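Local coordinates for protease Do-like 8, chloroplastic (Arabidopsis thaliana, PDB 4IC6) that is an HtrA-type serine protease of the S1C family that cleaves proteins in the thylakoid, its protease domain followed by a PDZ domain, at the interface of chains A and B. Sequence-based numbering; all coordinates share one arbitrary frame. Chains: chain A/B, Protease Do-like 8, chloroplastic.

Contact 1: the interface of chains A and B. Residues chain A 167-171, 198, 200; chain B 152, 173, 175, 196, 230-232.
Strand 168-176 of chain A, with the loop carrying A:Ala198 and A:Asn200, lies against chain B's own strand 168-176, the loop at B:Asp196 and the 230-232 loop, so both subunits use this strand, chain A through residues 169-171 and chain B through B:Val173 and B:Ser175. B:Ser175 grips A:Leu169 at both ends of its backbone: its carbonyl O takes the A:Leu169 N-H at 2.8 Å, in plane on a lone pair. Its hydroxyl OG, anti to the backbone N (chi1 167°), gives a 2.7 Å bond to A:Leu169 O, arriving from above that carbonyl's plane.

Two residues along the chain A strand, at A:Val171, B:Asp196 stands with CG between its own N and carbonyl carbon (chi1 68°) and splits its carboxylate between the chains. OD2 is met almost along its C-O axis by A:Val171 N at 3.0 Å, while OD1 uses its syn lone pair for B:Val173 N within chain B, which holds the carboxylate against rotation. Waters 1 and 2 extend the grip, from OD1 to A:Val171 O and from OD2 to A:Ala198 N. An alanine here, having no carboxylate, removes the acceptor of A:Val171 N and B:Val173 N and the chain B end of both water bridges, and would probably loosen the hold of chain B on this strand.

Carbon packing flanks the polar line. B:Val152 CG1 is pressed to 3.4 Å from A:Leu169 CB, the two side chains running antiparallel alongside one another, and A:Val171 crosses B:Val173 at about a right angle. Within chain A, A:Thr170 OG1 gives a hydrogen bond to A:Ala198 O, tying the loop to the strand. At the far end the A:Asn200 amide ND2 reaches B:Ala230 O at 2.7 Å, nearly straight (176° at H) and exactly in the amide plane.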
loop_
_atom_site.group_PDB
_atom_site.type_symbol
_atom_site.label_atom_id
_atom_site.label_comp_id
_atom_site.label_asym_id
_atom_site.label_seq_id
_atom_site.Cartn_x
_atom_site.Cartn_y
_atom_site.Cartn_z
ATOM N N HIS A 167 8.363 12.746 -29.430
ATOM C CA HIS A 167 7.175 13.381 -28.869
ATOM C C HIS A 167 6.096 12.357 -28.544
ATOM O O HIS A 167 6.089 11.250 -29.097
ATOM C CB HIS A 167 6.628 14.457 -29.818
ATOM C CG HIS A 167 7.449 15.708 -29.848
ATOM N ND1 HIS A 167 8.682 15.777 -30.468
ATOM C CD2 HIS A 167 7.222 16.933 -29.321
ATOM C CE1 HIS A 167 9.174 16.995 -30.326
ATOM N NE2 HIS A 167 8.309 17.716 -29.635
ATOM N N THR A 168 5.182 12.741 -27.657
ATOM C CA THR A 168 4.096 11.866 -27.219
ATOM C C THR A 168 2.772 12.520 -27.502
ATOM O O THR A 168 2.692 13.737 -27.581
ATOM C CB THR A 168 4.147 11.617 -25.699
ATOM O OG1 THR A 168 3.983 12.864 -25.010
ATOM C CG2 THR A 168 5.489 11.029 -25.295
ATOM N N LEU A 169 1.715 11.723 -27.605
ATOM C CA LEU A 169 0.388 12.301 -27.793
ATOM C C LEU A 169 -0.616 11.509 -26.995
ATOM O O LEU A 169 -0.536 10.282 -26.941
ATOM C CB LEU A 169 -0.009 12.208 -29.260
ATOM C CG LEU A 169 -1.449 12.591 -29.608
ATOM C CD1 LEU A 169 -1.644 14.066 -29.337
ATOM C CD2 LEU A 169 -1.719 12.280 -31.066
ATOM N N THR A 170 -1.565 12.209 -26.389
ATOM C CA THR A 170 -2.779 11.570 -25.898
ATOM C C THR A 170 -3.966 12.379 -26.383
ATOM O O THR A 170 -3.830 13.561 -26.690
ATOM C CB THR A 170 -2.796 11.411 -24.351
ATOM O OG1 THR A 170 -2.845 12.700 -23.722
ATOM C CG2 THR A 170 -1.560 10.654 -23.874
ATOM N N VAL A 171 -5.130 11.752 -26.466
ATOM C CA VAL A 171 -6.277 12.419 -27.055
ATOM C C VAL A 171 -7.528 12.049 -26.283
ATOM O O VAL A 171 -7.749 10.883 -25.981
ATOM C CB VAL A 171 -6.480 11.983 -28.527
ATOM C CG1 VAL A 171 -7.794 12.521 -29.083
ATOM C CG2 VAL A 171 -5.308 12.440 -29.406
ATOM N N ALA A 198 -5.161 11.404 -21.349
ATOM C CA ALA A 198 -4.248 11.091 -20.270
ATOM C C ALA A 198 -3.219 12.218 -20.118
ATOM O O ALA A 198 -2.562 12.629 -21.088
ATOM C CB ALA A 198 -3.552 9.778 -20.535
ATOM N N ASN A 200 0.167 13.069 -18.022
ATOM C CA ASN A 200 1.125 12.298 -17.261
ATOM C C ASN A 200 2.534 12.915 -17.345
ATOM O O ASN A 200 2.707 13.961 -17.960
ATOM C CB ASN A 200 1.105 10.864 -17.804
ATOM C CG ASN A 200 1.264 10.817 -19.319
ATOM O OD1 ASN A 200 1.974 11.647 -19.891
ATOM N ND2 ASN A 200 0.605 9.842 -19.982
ATOM N N VAL B 152 2.133 8.559 -34.931
ATOM C CA VAL B 152 1.501 8.973 -33.695
ATOM C C VAL B 152 0.221 9.721 -34.068
ATOM O O VAL B 152 0.236 10.572 -34.955
ATOM C CB VAL B 152 2.435 9.900 -32.884
ATOM C CG1 VAL B 152 1.724 10.412 -31.639
ATOM C CG2 VAL B 152 3.721 9.154 -32.489
ATOM N N VAL B 173 -5.321 6.075 -29.463
ATOM C CA VAL B 173 -4.428 6.459 -30.554
ATOM C C VAL B 173 -3.016 5.944 -30.304
ATOM O O VAL B 173 -2.663 5.636 -29.173
ATOM C CB VAL B 173 -4.357 8.002 -30.719
ATOM C CG1 VAL B 173 -5.762 8.587 -30.913
ATOM C CG2 VAL B 173 -3.684 8.652 -29.503
ATOM N N SER B 175 0.303 6.624 -29.243
ATOM C CA SER B 175 0.671 7.706 -28.338
ATOM C C SER B 175 2.175 8.002 -28.435
ATOM O O SER B 175 2.622 9.121 -28.197
ATOM C CB SER B 175 0.296 7.317 -26.911
ATOM O OG SER B 175 0.887 8.196 -25.976
ATOM N N ASP B 196 -2.787 5.143 -26.092
ATOM C CA ASP B 196 -3.622 5.481 -24.958
ATOM C C ASP B 196 -4.920 4.672 -24.951
ATOM O O ASP B 196 -5.828 4.976 -24.187
ATOM C CB ASP B 196 -3.847 6.999 -24.770
ATOM C CG ASP B 196 -4.679 7.625 -25.870
ATOM O OD1 ASP B 196 -5.138 6.904 -26.783
ATOM O OD2 ASP B 196 -4.907 8.855 -25.794
ATOM N N ALA B 230 -0.214 6.011 -15.900
ATOM C CA ALA B 230 0.028 7.171 -16.743
ATOM C C ALA B 230 -0.998 7.216 -17.861
ATOM O O ALA B 230 -0.912 8.045 -18.756
ATOM C CB ALA B 230 1.449 7.154 -17.302
ATOM N N GLY B 231 -1.970 6.312 -17.812
ATOM C CA GLY B 231 -3.044 6.308 -18.787
ATOM C C GLY B 231 -2.673 5.800 -20.169
ATOM O O GLY B 231 -3.423 5.995 -21.132
ATOM N N VAL B 232 -1.516 5.150 -20.280
ATOM C CA VAL B 232 -1.056 4.640 -21.571
ATOM C C VAL B 232 -0.575 3.202 -21.410
ATOM O O VAL B 232 -0.143 2.809 -20.335
ATOM C CB VAL B 232 0.073 5.529 -22.167
ATOM C CG1 VAL B 232 -0.425 6.976 -22.363
ATOM C CG2 VAL B 232 1.300 5.507 -21.283
HETATM O O HOH W 1 -7.533 8.415 -27.233
HETATM O O HOH W 2 -5.889 9.546 -23.249
#

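Contact 2: the interface of chains A and B. Residues chain A 23-24, 28, 32; chain B 151-155, 211-212.
This is a helix-against-loop interface between two copies of the protease, where the N-terminal helix 26-39 of chain A and the segment leading into it dock on chain B; in the deposited six-chain assembly it joins neighbouring subunits, and it may do so in the biological oligomer. The polar centre is the carboxylate of A:Glu28. CG stands between its own N and carbonyl carbon (chi1 55°), and from there the chain runs extended towards chain B, where both oxygens are taken. OE1 accepts the backbone N-H of B:Gln155 at 2.9 Å through its anti lone pair; OE2 accepts the hydroxyl OG of B:Ser211 at 2.6 Å through its syn lone pair.

Water 3 fills in beside OE1, also touching B:Gln154 NE2, B:Gln155 O and B:Ser211 N, so the carboxylate is fixed in rotation by chain B from several directions. B:Lys212 NZ bonds B:Ser211 OG at 3.1 Å and stays 4.7 Å from A:Glu28 OE2, close enough perhaps to favour the charged carboxylate without touching it.

One turn further along the helix, A:Val32 straddles the B:151-154 loop with its two methyls. CG1, anti to the backbone N (chi1 162°), rests on B:Lys151 CD at 3.8 Å, the side chains crossing at about a right angle. CG2 points at the loop backbone, 3.3 Å from B:Val152 O, and water 4 joins that carbonyl to A:Val32 O. A:Leu24 CD2 lies across the B:Gln154 side chain, 3.9 Å from CG. That glutamine is steadied within its own chain, its OE1 taking the B:Lys151 N-H in plane on a lone pair.

In the fold, chain A contributes the first half of helix 26-39 and the coil before it, while chain B offers the loop entering strand 155-160 and the loop after strand 207-210, both within its protease domain.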
loop_
_atom_site.group_PDB
_atom_site.type_symbol
_atom_site.label_atom_id
_atom_site.label_comp_id
_atom_site.label_asym_id
_atom_site.label_seq_id
_atom_site.Cartn_x
_atom_site.Cartn_y
_atom_site.Cartn_z
ATOM N N PRO A 23 -4.359 4.646 -46.468
ATOM C CA PRO A 23 -4.753 6.049 -46.281
ATOM C C PRO A 23 -5.447 6.210 -44.933
ATOM O O PRO A 23 -6.160 5.305 -44.512
ATOM C CB PRO A 23 -5.748 6.283 -47.416
ATOM C CG PRO A 23 -6.360 4.940 -47.648
ATOM C CD PRO A 23 -5.277 3.926 -47.369
ATOM N N LEU A 24 -5.238 7.329 -44.252
ATOM C CA LEU A 24 -5.863 7.520 -42.944
ATOM C C LEU A 24 -7.290 8.048 -43.076
ATOM O O LEU A 24 -7.604 8.793 -43.997
ATOM C CB LEU A 24 -5.036 8.469 -42.086
ATOM C CG LEU A 24 -3.596 7.999 -41.873
ATOM C CD1 LEU A 24 -2.893 8.896 -40.882
ATOM C CD2 LEU A 24 -3.599 6.557 -41.388
ATOM N N GLU A 28 -8.600 10.535 -37.652
ATOM C CA GLU A 28 -7.219 10.164 -37.323
ATOM C C GLU A 28 -6.247 10.937 -38.219
ATOM O O GLU A 28 -5.196 11.358 -37.763
ATOM C CB GLU A 28 -6.982 8.650 -37.412
ATOM C CG GLU A 28 -7.344 8.038 -38.753
ATOM C CD GLU A 28 -6.814 6.615 -38.919
ATOM O OE1 GLU A 28 -6.108 6.109 -38.007
ATOM O OE2 GLU A 28 -7.089 6.008 -39.974
ATOM N N VAL A 32 -3.139 13.200 -36.781
ATOM C CA VAL A 32 -1.763 12.956 -37.222
ATOM C C VAL A 32 -1.062 14.215 -37.739
ATOM O O VAL A 32 0.096 14.479 -37.384
ATOM C CB VAL A 32 -1.688 11.805 -38.249
ATOM C CG1 VAL A 32 -0.373 11.848 -39.030
ATOM C CG2 VAL A 32 -1.853 10.449 -37.536
ATOM N N LYS B 151 2.136 6.131 -37.469
ATOM C CA LYS B 151 2.242 7.545 -37.132
ATOM C C LYS B 151 1.491 7.824 -35.836
ATOM O O LYS B 151 0.370 7.347 -35.648
ATOM C CB LYS B 151 1.678 8.406 -38.269
ATOM C CG LYS B 151 2.403 8.230 -39.593
ATOM C CD LYS B 151 1.895 9.221 -40.638
ATOM C CE LYS B 151 2.607 9.051 -41.986
ATOM N NZ LYS B 151 4.096 9.132 -41.866
ATOM N N VAL B 152 2.133 8.559 -34.931
ATOM C CA VAL B 152 1.501 8.973 -33.695
ATOM C C VAL B 152 0.221 9.721 -34.068
ATOM O O VAL B 152 0.236 10.572 -34.955
ATOM C CB VAL B 152 2.435 9.900 -32.884
ATOM C CG1 VAL B 152 1.724 10.412 -31.639
ATOM C CG2 VAL B 152 3.721 9.154 -32.489
ATOM N N GLY B 153 -0.887 9.403 -33.405
ATOM C CA GLY B 153 -2.164 10.005 -33.761
ATOM C C GLY B 153 -3.126 9.043 -34.435
ATOM O O GLY B 153 -4.344 9.244 -34.391
ATOM N N GLN B 154 -2.587 8.004 -35.074
ATOM C CA GLN B 154 -3.419 6.988 -35.734
ATOM C C GLN B 154 -4.303 6.297 -34.721
ATOM O O GLN B 154 -3.874 6.031 -33.586
ATOM C CB GLN B 154 -2.549 5.900 -36.375
ATOM C CG GLN B 154 -2.092 6.167 -37.761
ATOM C CD GLN B 154 -1.324 4.980 -38.304
ATOM O OE1 GLN B 154 -0.103 5.037 -38.452
ATOM N NE2 GLN B 154 -2.038 3.877 -38.577
ATOM N N GLN B 155 -5.521 5.973 -35.144
ATOM C CA GLN B 155 -6.460 5.209 -34.329
ATOM C C GLN B 155 -5.934 3.792 -34.109
ATOM O O GLN B 155 -5.397 3.174 -35.036
ATOM C CB GLN B 155 -7.806 5.126 -35.062
ATOM C CG GLN B 155 -8.908 4.355 -34.348
ATOM C CD GLN B 155 -10.106 4.117 -35.285
ATOM O OE1 GLN B 155 -9.967 3.487 -36.329
ATOM N NE2 GLN B 155 -11.268 4.633 -34.915
ATOM N N SER B 211 -6.450 1.335 -38.147
ATOM C CA SER B 211 -7.801 1.685 -38.569
ATOM C C SER B 211 -8.305 0.809 -39.714
ATOM O O SER B 211 -9.479 0.882 -40.065
ATOM C CB SER B 211 -7.882 3.149 -38.963
ATOM O OG SER B 211 -7.069 3.401 -40.085
ATOM N N LYS B 212 -7.425 -0.003 -40.300
ATOM C CA LYS B 212 -7.848 -0.910 -41.363
ATOM C C LYS B 212 -8.035 -2.332 -40.857
ATOM O O LYS B 212 -8.366 -3.218 -41.632
ATOM C CB LYS B 212 -6.868 -0.912 -42.540
ATOM C CG LYS B 212 -7.119 0.171 -43.581
ATOM C CD LYS B 212 -6.603 1.515 -43.112
ATOM C CE LYS B 212 -5.106 1.449 -42.818
ATOM N NZ LYS B 212 -4.658 2.522 -41.871
HETATM O O HOH W 3 -5.013 3.644 -37.670
HETATM O O HOH W 4 1.609 12.338 -36.513
#

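Contact 1 and contact 2 belong to one interface, the centres of their C-alpha atoms about 14 Å apart, and B:Val152 serves both: its side chain faces the strand of chain A in contact 1 and its carbonyl faces the helix in contact 2. Chain A thus holds chain B by strand 168-176 with the A:198-200 loop and by helix 26-39, two separated footholds that may limit pivoting. Contact 1 is centred about 18 Å from A:His83 of the charge relay system, and contact 2 about 28 Å from B:His83, so neither builds the catalytic site directly; together they are likely to stabilise how neighbouring protease domains are set.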